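Glutamate racemase (Campylobacter jejuni, PDB 3UHF) belongs to the Asp/Glu/hydantoin racemase family of two-domain alpha/beta enzymes and binds D-glutamic acid in a pocket. Local coordinates at residues D67-L79 with T96-A109. Sequence-based numbering, arbitrary orientation.
With DGL (D-glutamic acid), chain C.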
ATOM      1  N   ASP A  67      -1.771 -17.210  -5.478  1.00 26.25           N
ATOM      2  CA  ASP A  67      -1.559 -17.984  -4.255  1.00 24.23           C
ATOM      3  C   ASP A  67      -0.297 -17.571  -3.521  1.00 25.52           C
ATOM      4  O   ASP A  67       0.603 -16.984  -4.114  1.00 21.80           O
ATOM      5  CB  ASP A  67      -1.455 -19.465  -4.588  1.00 25.91           C
ATOM      6  CG  ASP A  67      -0.275 -19.764  -5.484  1.00 29.90           C
ATOM      7  OD1 ASP A  67       0.630 -20.507  -5.061  1.00 34.41           O
ATOM      8  OD2 ASP A  67      -0.250 -19.239  -6.616  1.00 36.16           O
ATOM      9  N   LYS A  68      -0.241 -17.914  -2.232  1.00 24.44           N
ATOM     10  CA  LYS A  68       0.870 -17.561  -1.341  1.00 24.20           C
ATOM     11  C   LYS A  68       2.260 -17.865  -1.910  1.00 25.08           C
ATOM     12  O   LYS A  68       3.138 -16.994  -1.927  1.00 26.03           O
ATOM     13  CB  LYS A  68       0.684 -18.258   0.021  1.00 27.88           C
ATOM     14  CG  LYS A  68       1.861 -18.096   0.980  1.00 38.62           C
ATOM     15  CD  LYS A  68       1.555 -18.664   2.369  1.00 48.81           C
ATOM     16  CE  LYS A  68       1.591 -20.176   2.383  1.00 61.07           C
ATOM     17  NZ  LYS A  68       2.981 -20.708   2.238  1.00 72.49           N
ATOM     18  N   ASP A  69       2.458 -19.093  -2.376  1.00 25.42           N
ATOM     19  CA  ASP A  69       3.760 -19.508  -2.907  1.00 29.20           C
ATOM     20  C   ASP A  69       4.235 -18.639  -4.072  1.00 28.01           C
ATOM     21  O   ASP A  69       5.401 -18.249  -4.126  1.00 27.04           O
ATOM     22  CB  ASP A  69       3.746 -20.980  -3.322  1.00 33.05           C
ATOM     23  CG  ASP A  69       3.563 -21.914  -2.138  1.00 47.68           C
ATOM     24  OD1 ASP A  69       3.777 -21.474  -0.979  1.00 45.37           O
ATOM     25  OD2 ASP A  69       3.203 -23.090  -2.359  1.00 53.03           O
ATOM     26  N   THR A  70       3.330 -18.338  -5.000  1.00 23.19           N
ATOM     27  CA  THR A  70       3.647 -17.481  -6.136  1.00 22.47           C
ATOM     28  C   THR A  70       4.008 -16.059  -5.691  1.00 22.23           C
ATOM     29  O   THR A  70       4.996 -15.479  -6.153  1.00 25.62           O
ATOM     30  CB  THR A  70       2.453 -17.431  -7.126  1.00 26.84           C
ATOM     31  OG1 THR A  70       2.191 -18.748  -7.619  1.00 24.78           O
ATOM     32  CG2 THR A  70       2.753 -16.513  -8.300  1.00 25.03           C
ATOM     33  N   ILE A  71       3.194 -15.502  -4.801  1.00 22.89           N
ATOM     34  CA  ILE A  71       3.418 -14.159  -4.274  1.00 22.36           C
ATOM     35  C   ILE A  71       4.788 -14.048  -3.608  1.00 24.86           C
ATOM     36  O   ILE A  71       5.543 -13.109  -3.861  1.00 22.37           O
ATOM     37  CB  ILE A  71       2.310 -13.766  -3.278  1.00 20.02           C
ATOM     38  CG1 ILE A  71       0.974 -13.598  -4.016  1.00 20.20           C
ATOM     39  CG2 ILE A  71       2.674 -12.468  -2.535  1.00 18.44           C
ATOM     40  CD1 ILE A  71      -0.256 -13.680  -3.098  1.00 20.54           C
ATOM     41  N   ILE A  72       5.114 -15.021  -2.770  1.00 23.77           N
ATOM     42  CA  ILE A  72       6.400 -15.005  -2.084  1.00 25.53           C
ATOM     43  C   ILE A  72       7.550 -15.106  -3.085  1.00 29.11           C
ATOM     44  O   ILE A  72       8.520 -14.350  -3.018  1.00 25.14           O
ATOM     45  CB  ILE A  72       6.483 -16.119  -1.040  1.00 25.13           C
ATOM     46  CG1 ILE A  72       5.518 -15.811   0.116  1.00 24.83           C
ATOM     47  CG2 ILE A  72       7.919 -16.265  -0.531  1.00 32.47           C
ATOM     48  CD1 ILE A  72       5.511 -16.870   1.212  1.00 29.59           C
ATOM     49  N   LYS A  73       7.415 -16.020  -4.038  1.00 27.19           N
ATOM     50  CA  LYS A  73       8.434 -16.211  -5.055  1.00 26.68           C
ATOM     51  C   LYS A  73       8.680 -14.909  -5.812  1.00 25.46           C
ATOM     52  O   LYS A  73       9.822 -14.489  -5.968  1.00 26.11           O
ATOM     53  CB  LYS A  73       7.994 -17.309  -6.033  1.00 24.58           C
ATOM     54  CG  LYS A  73       8.932 -17.521  -7.206  1.00 32.89           C
ATOM     55  CD  LYS A  73       8.260 -18.383  -8.277  1.00 43.60           C
ATOM     56  CE  LYS A  73       9.184 -18.614  -9.470  1.00 54.15           C
ATOM     57  NZ  LYS A  73       8.510 -19.365 -10.574  1.00 53.84           N
ATOM     58  N   PHE A  74       7.604 -14.270  -6.272  1.00 23.16           N
ATOM     59  CA  PHE A  74       7.721 -13.009  -7.001  1.00 21.59           C
ATOM     60  C   PHE A  74       8.381 -11.893  -6.164  1.00 23.34           C
ATOM     61  O   PHE A  74       9.178 -11.109  -6.677  1.00 24.64           O
ATOM     62  CB  PHE A  74       6.345 -12.542  -7.492  1.00 19.63           C
ATOM     63  CG  PHE A  74       5.787 -13.363  -8.648  1.00 23.99           C
ATOM     64  CD1 PHE A  74       6.537 -14.379  -9.229  1.00 26.16           C
ATOM     65  CD2 PHE A  74       4.523 -13.107  -9.150  1.00 27.35           C
ATOM     66  CE1 PHE A  74       6.035 -15.128 -10.286  1.00 28.62           C
ATOM     67  CE2 PHE A  74       4.017 -13.857 -10.221  1.00 25.93           C
ATOM     68  CZ  PHE A  74       4.775 -14.863 -10.783  1.00 29.58           C
ATOM     69  N   CYS A  75       8.028 -11.808  -4.887  1.00 22.99           N
ATOM     70  CA  CYS A  75       8.617 -10.789  -4.013  1.00 21.10           C
ATOM     71  C   CYS A  75      10.117 -10.991  -3.814  1.00 25.86           C
ATOM     72  O   CYS A  75      10.893 -10.028  -3.817  1.00 26.02           O
ATOM     73  CB  CYS A  75       7.912 -10.760  -2.655  1.00 23.69           C
ATOM     74  SG  CYS A  75       6.209 -10.156  -2.761  1.00 25.30           S
ATOM     75  N   LEU A  76      10.528 -12.239  -3.626  1.00 25.23           N
ATOM     76  CA  LEU A  76      11.954 -12.528  -3.480  1.00 29.87           C
ATOM     77  C   LEU A  76      12.728 -12.158  -4.746  1.00 33.41           C
ATOM     78  O   LEU A  76      13.868 -11.711  -4.667  1.00 30.35           O
ATOM     79  CB  LEU A  76      12.192 -13.991  -3.087  1.00 28.57           C
ATOM     80  CG  LEU A  76      11.837 -14.320  -1.630  1.00 31.98           C
ATOM     81  CD1 LEU A  76      11.898 -15.819  -1.374  1.00 36.10           C
ATOM     82  CD2 LEU A  76      12.758 -13.573  -0.664  1.00 29.81           C
ATOM     83  N   GLU A  77      12.108 -12.327  -5.915  1.00 28.64           N
ATOM     84  CA  GLU A  77      12.739 -11.884  -7.149  1.00 29.02           C
ATOM     85  C   GLU A  77      12.890 -10.368  -7.155  1.00 30.42           C
ATOM     86  O   GLU A  77      13.886  -9.835  -7.642  1.00 30.65           O
ATOM     87  CB  GLU A  77      11.941 -12.343  -8.372  1.00 32.25           C
ATOM     88  CG  GLU A  77      11.842 -13.853  -8.511  1.00 32.78           C
ATOM     89  CD  GLU A  77      11.105 -14.263  -9.779  1.00 37.92           C
ATOM     90  OE1 GLU A  77      10.658 -13.356 -10.512  1.00 35.69           O
ATOM     91  OE2 GLU A  77      10.988 -15.480 -10.043  1.00 36.10           O
ATOM     92  N   ALA A  78      11.899  -9.680  -6.602  1.00 28.98           N
ATOM     93  CA  ALA A  78      11.945  -8.228  -6.520  1.00 32.26           C
ATOM     94  C   ALA A  78      13.095  -7.795  -5.613  1.00 29.68           C
ATOM     95  O   ALA A  78      13.831  -6.854  -5.920  1.00 30.21           O
ATOM     96  CB  ALA A  78      10.616  -7.680  -6.006  1.00 30.47           C
ATOM     97  N   LEU A  79      13.261  -8.501  -4.503  1.00 27.04           N
ATOM     98  CA  LEU A  79      14.380  -8.222  -3.611  1.00 26.82           C
ATOM     99  C   LEU A  79      15.704  -8.338  -4.378  1.00 31.70           C
ATOM    100  O   LEU A  79      16.571  -7.470  -4.263  1.00 32.73           O
ATOM    101  CB  LEU A  79      14.355  -9.166  -2.406  1.00 31.90           C
ATOM    102  CG  LEU A  79      15.435  -8.944  -1.347  1.00 34.84           C
ATOM    103  CD1 LEU A  79      15.398  -7.510  -0.846  1.00 37.90           C
ATOM    104  CD2 LEU A  79      15.269  -9.925  -0.202  1.00 31.28           C
ATOM    105  N   THR A  96      -0.958  -6.923  -0.660  1.00 16.55           N
ATOM    106  CA  THR A  96      -0.969  -8.361  -0.906  1.00 16.20           C
ATOM    107  C   THR A  96       0.393  -8.958  -0.586  1.00 16.92           C
ATOM    108  O   THR A  96       0.492  -9.949   0.149  1.00 18.70           O
ATOM    109  CB  THR A  96      -1.390  -8.692  -2.360  1.00 16.31           C
ATOM    110  OG1 THR A  96      -2.737  -8.244  -2.579  1.00 16.28           O
ATOM    111  CG2 THR A  96      -1.312 -10.195  -2.602  1.00 16.99           C
ATOM    112  N   ALA A  97       1.449  -8.336  -1.111  1.00 16.86           N
ATOM    113  CA  ALA A  97       2.806  -8.746  -0.766  1.00 19.85           C
ATOM    114  C   ALA A  97       3.054  -8.636   0.741  1.00 19.30           C
ATOM    115  O   ALA A  97       3.733  -9.487   1.337  1.00 20.67           O
ATOM    116  CB  ALA A  97       3.826  -7.915  -1.535  1.00 18.33           C
ATOM    117  N   SER A  98       2.513  -7.589   1.354  1.00 14.98           N
ATOM    118  CA  SER A  98       2.723  -7.374   2.790  1.00 18.19           C
ATOM    119  C   SER A  98       2.079  -8.490   3.610  1.00 20.54           C
ATOM    120  O   SER A  98       2.546  -8.819   4.709  1.00 22.26           O
ATOM    121  CB  SER A  98       2.174  -6.006   3.241  1.00 17.91           C
ATOM    122  OG  SER A  98       2.936  -4.926   2.711  1.00 18.11           O
ATOM    123  N   ALA A  99       1.009  -9.064   3.068  1.00 18.36           N
ATOM    124  CA  ALA A  99       0.258 -10.109   3.746  1.00 20.39           C
ATOM    125  C   ALA A  99       0.988 -11.444   3.785  1.00 21.38           C
ATOM    126  O   ALA A  99       0.710 -12.266   4.651  1.00 22.60           O
ATOM    127  CB  ALA A  99      -1.141 -10.282   3.118  1.00 19.50           C
ATOM    128  N   TYR A 100       1.922 -11.663   2.863  1.00 21.78           N
ATOM    129  CA  TYR A 100       2.549 -12.987   2.739  1.00 23.24           C
ATOM    130  C   TYR A 100       4.076 -13.017   2.797  1.00 24.27           C
ATOM    131  O   TYR A 100       4.654 -13.959   3.335  1.00 25.63           O
ATOM    132  CB  TYR A 100       2.098 -13.677   1.443  1.00 19.50           C
ATOM    133  CG  TYR A 100       0.639 -14.064   1.449  1.00 22.77           C
ATOM    134  CD1 TYR A 100       0.204 -15.200   2.124  1.00 29.60           C
ATOM    135  CD2 TYR A 100      -0.306 -13.282   0.801  1.00 18.64           C
ATOM    136  CE1 TYR A 100      -1.132 -15.553   2.141  1.00 31.00           C
ATOM    137  CE2 TYR A 100      -1.639 -13.626   0.812  1.00 19.27           C
ATOM    138  CZ  TYR A 100      -2.047 -14.766   1.485  1.00 25.06           C
ATOM    139  OH  TYR A 100      -3.382 -15.109   1.493  1.00 25.65           O
ATOM    140  N   ALA A 101       4.728 -11.999   2.239  1.00 19.76           N
ATOM    141  CA  ALA A 101       6.166 -12.090   1.950  1.00 22.40           C
ATOM    142  C   ALA A 101       7.153 -11.481   2.957  1.00 23.73           C
ATOM    143  O   ALA A 101       8.359 -11.621   2.776  1.00 23.92           O
ATOM    144  CB  ALA A 101       6.452 -11.526   0.563  1.00 22.73           C
ATOM    145  N   LEU A 102       6.670 -10.797   3.988  1.00 22.16           N
ATOM    146  CA  LEU A 102       7.590 -10.085   4.888  1.00 26.70           C
ATOM    147  C   LEU A 102       8.627 -10.965   5.596  1.00 28.24           C
ATOM    148  O   LEU A 102       9.797 -10.586   5.673  1.00 23.79           O
ATOM    149  CB  LEU A 102       6.837  -9.225   5.903  1.00 24.13           C
ATOM    150  CG  LEU A 102       6.042  -8.071   5.292  1.00 27.85           C
ATOM    151  CD1 LEU A 102       5.503  -7.170   6.401  1.00 25.72           C
ATOM    152  CD2 LEU A 102       6.891  -7.264   4.303  1.00 29.40           C
ATOM    153  N   ASP A 103       8.205 -12.120   6.115  1.00 23.53           N
ATOM    154  CA  ASP A 103       9.131 -13.037   6.790  1.00 29.12           C
ATOM    155  C   ASP A 103      10.260 -13.447   5.864  1.00 31.94           C
ATOM    156  O   ASP A 103      11.428 -13.411   6.242  1.00 29.47           O
ATOM    157  CB  ASP A 103       8.418 -14.297   7.298  1.00 35.03           C
ATOM    158  CG  ASP A 103       7.547 -14.033   8.514  1.00 43.68           C
ATOM    159  OD1 ASP A 103       7.650 -12.932   9.100  1.00 41.97           O
ATOM    160  OD2 ASP A 103       6.748 -14.923   8.877  1.00 44.16           O
ATOM    161  N   ALA A 104       9.903 -13.839   4.646  1.00 28.83           N
ATOM    162  CA  ALA A 104      10.886 -14.332   3.693  1.00 27.75           C
ATOM    163  C   ALA A 104      11.820 -13.213   3.262  1.00 29.15           C
ATOM    164  O   ALA A 104      13.029 -13.421   3.127  1.00 30.27           O
ATOM    165  CB  ALA A 104      10.195 -14.950   2.484  1.00 28.14           C
ATOM    166  N   LEU A 105      11.255 -12.028   3.043  1.00 23.96           N
ATOM    167  CA  LEU A 105      12.048 -10.872   2.636  1.00 27.39           C
ATOM    168  C   LEU A 105      13.058 -10.503   3.711  1.00 25.92           C
ATOM    169  O   LEU A 105      14.227 -10.252   3.429  1.00 29.01           O
ATOM    170  CB  LEU A 105      11.138  -9.673   2.341  1.00 22.62           C
ATOM    171  CG  LEU A 105      10.331  -9.774   1.043  1.00 26.18           C
ATOM    172  CD1 LEU A 105       9.292  -8.669   0.973  1.00 22.70           C
ATOM    173  CD2 LEU A 105      11.258  -9.713  -0.162  1.00 30.37           C
ATOM    174  N   ARG A 106      12.596 -10.472   4.952  1.00 25.27           N
ATOM    175  CA  ARG A 106      13.454 -10.076   6.056  1.00 27.36           C
ATOM    176  C   ARG A 106      14.556 -11.101   6.310  1.00 32.06           C
ATOM    177  O   ARG A 106      15.679 -10.744   6.654  1.00 34.22           O
ATOM    178  CB  ARG A 106      12.612  -9.843   7.303  1.00 27.95           C
ATOM    179  CG  ARG A 106      11.822  -8.565   7.206  1.00 28.81           C
ATOM    180  CD  ARG A 106      10.698  -8.521   8.211  1.00 32.76           C
ATOM    181  NE  ARG A 106      10.057  -7.214   8.212  1.00 33.06           N
ATOM    182  CZ  ARG A 106       8.846  -6.983   8.699  1.00 37.56           C
ATOM    183  NH1 ARG A 106       8.140  -7.981   9.214  1.00 31.87           N
ATOM    184  NH2 ARG A 106       8.336  -5.758   8.657  1.00 34.60           N
ATOM    185  N   ALA A 107      14.237 -12.376   6.117  1.00 34.71           N
ATOM    186  CA  ALA A 107      15.226 -13.430   6.308  1.00 35.02           C
ATOM    187  C   ALA A 107      16.390 -13.281   5.330  1.00 38.78           C
ATOM    188  O   ALA A 107      17.508 -13.702   5.619  1.00 36.65           O
ATOM    189  CB  ALA A 107      14.578 -14.800   6.165  1.00 31.52           C
ATOM    190  N   LYS A 108      16.129 -12.663   4.182  1.00 35.31           N
ATOM    191  CA  LYS A 108      17.140 -12.550   3.133  1.00 38.73           C
ATOM    192  C   LYS A 108      17.840 -11.194   3.139  1.00 40.15           C
ATOM    193  O   LYS A 108      19.056 -11.111   2.961  1.00 42.67           O
ATOM    194  CB  LYS A 108      16.502 -12.793   1.765  1.00 33.49           C
ATOM    195  CG  LYS A 108      17.477 -12.762   0.601  1.00 41.51           C
ATOM    196  CD  LYS A 108      18.471 -13.906   0.688  1.00 51.77           C
ATOM    197  CE  LYS A 108      19.234 -14.082  -0.621  1.00 54.04           C
ATOM    198  NZ  LYS A 108      20.200 -12.976  -0.882  1.00 52.71           N
ATOM    199  N   ALA A 109      17.062 -10.135   3.347  1.00 30.34           N
ATOM    200  CA  ALA A 109      17.568  -8.764   3.267  1.00 31.66           C
ATOM    201  C   ALA A 109      18.432  -8.370   4.467  1.00 35.70           C
ATOM    202  O   ALA A 109      18.211  -8.838   5.582  1.00 37.26           O
ATOM    203  CB  ALA A 109      16.399  -7.780   3.117  1.00 31.87           C
TER
HETATM  204  N   DGL C 260      -0.932  -4.035  -5.087  1.00 20.48           N
HETATM  205  CA  DGL C 260      -2.039  -4.926  -4.728  1.00 18.17           C
HETATM  206  C   DGL C 260      -2.457  -4.689  -3.286  1.00 17.30           C
HETATM  207  O   DGL C 260      -2.171  -3.634  -2.704  1.00 18.20           O
HETATM  208  CB  DGL C 260      -3.243  -4.698  -5.642  1.00 14.84           C
HETATM  209  CG  DGL C 260      -3.007  -5.159  -7.079  1.00 20.22           C
HETATM  210  CD  DGL C 260      -2.688  -6.638  -7.125  1.00 25.53           C
HETATM  211  OE1 DGL C 260      -1.502  -6.989  -7.316  1.00 20.42           O
HETATM  212  OE2 DGL C 260      -3.620  -7.447  -6.929  1.00 18.98           O
HETATM  213  OXT DGL C 260      -3.118  -5.536  -2.697  1.00 19.23           O
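Ile72 and Ala101 are the closest CA pair, 5.0 Å apart; the axis of helix 68-79 passes 9.7 Å from that of helix 102-108, their directions 30° apart, and makes 103° with that of the preceding short helix 96-100. The spacing is consistent with the small side chains of Cys75, Ala97 and Ala101: Cys75 SG sits 3.5 Å from Ala97 CB and packs equally against the Ala101 methyl at the change of direction. Beside it, Ile72 CD1 reaches Tyr100 O and CG2 meets Ala104 CB. Farther along, Leu105 CD2 touches Leu79 CB, while the CD2 branch of Leu79 lies over the aliphatic start of Lys108, whose CG is 3.7 Å away. Both segments belong to the alpha/beta domain built on the parallel sheet that contains strands 26-31 and 89-92; Cys75 also touches Phe30, and Ala97 and Leu105 touch Ile92, so all three helical pieces pack on that sheet. At the opposite end, Lys68 crosses Tyr100 at about a right angle: its extended start (chi1 173°) carries CB, CG and CD past Tyr100 CD1, CG at 3.5 Å, before bends farther out lead NZ away to Asp69. Ile71 CD1 approaches the same ring obliquely and also meets Thr96 CG2 at 3.7 Å. That methyl is the apolar branch of a pocket residue: Thr96 OG1 donates to D-glutamic acid OXT over 2.7 Å, supplemented by a weak bond from Thr96 N. The hydroxyl of Tyr100 bonds to Ala142 O, tying the ring to helix 141-146.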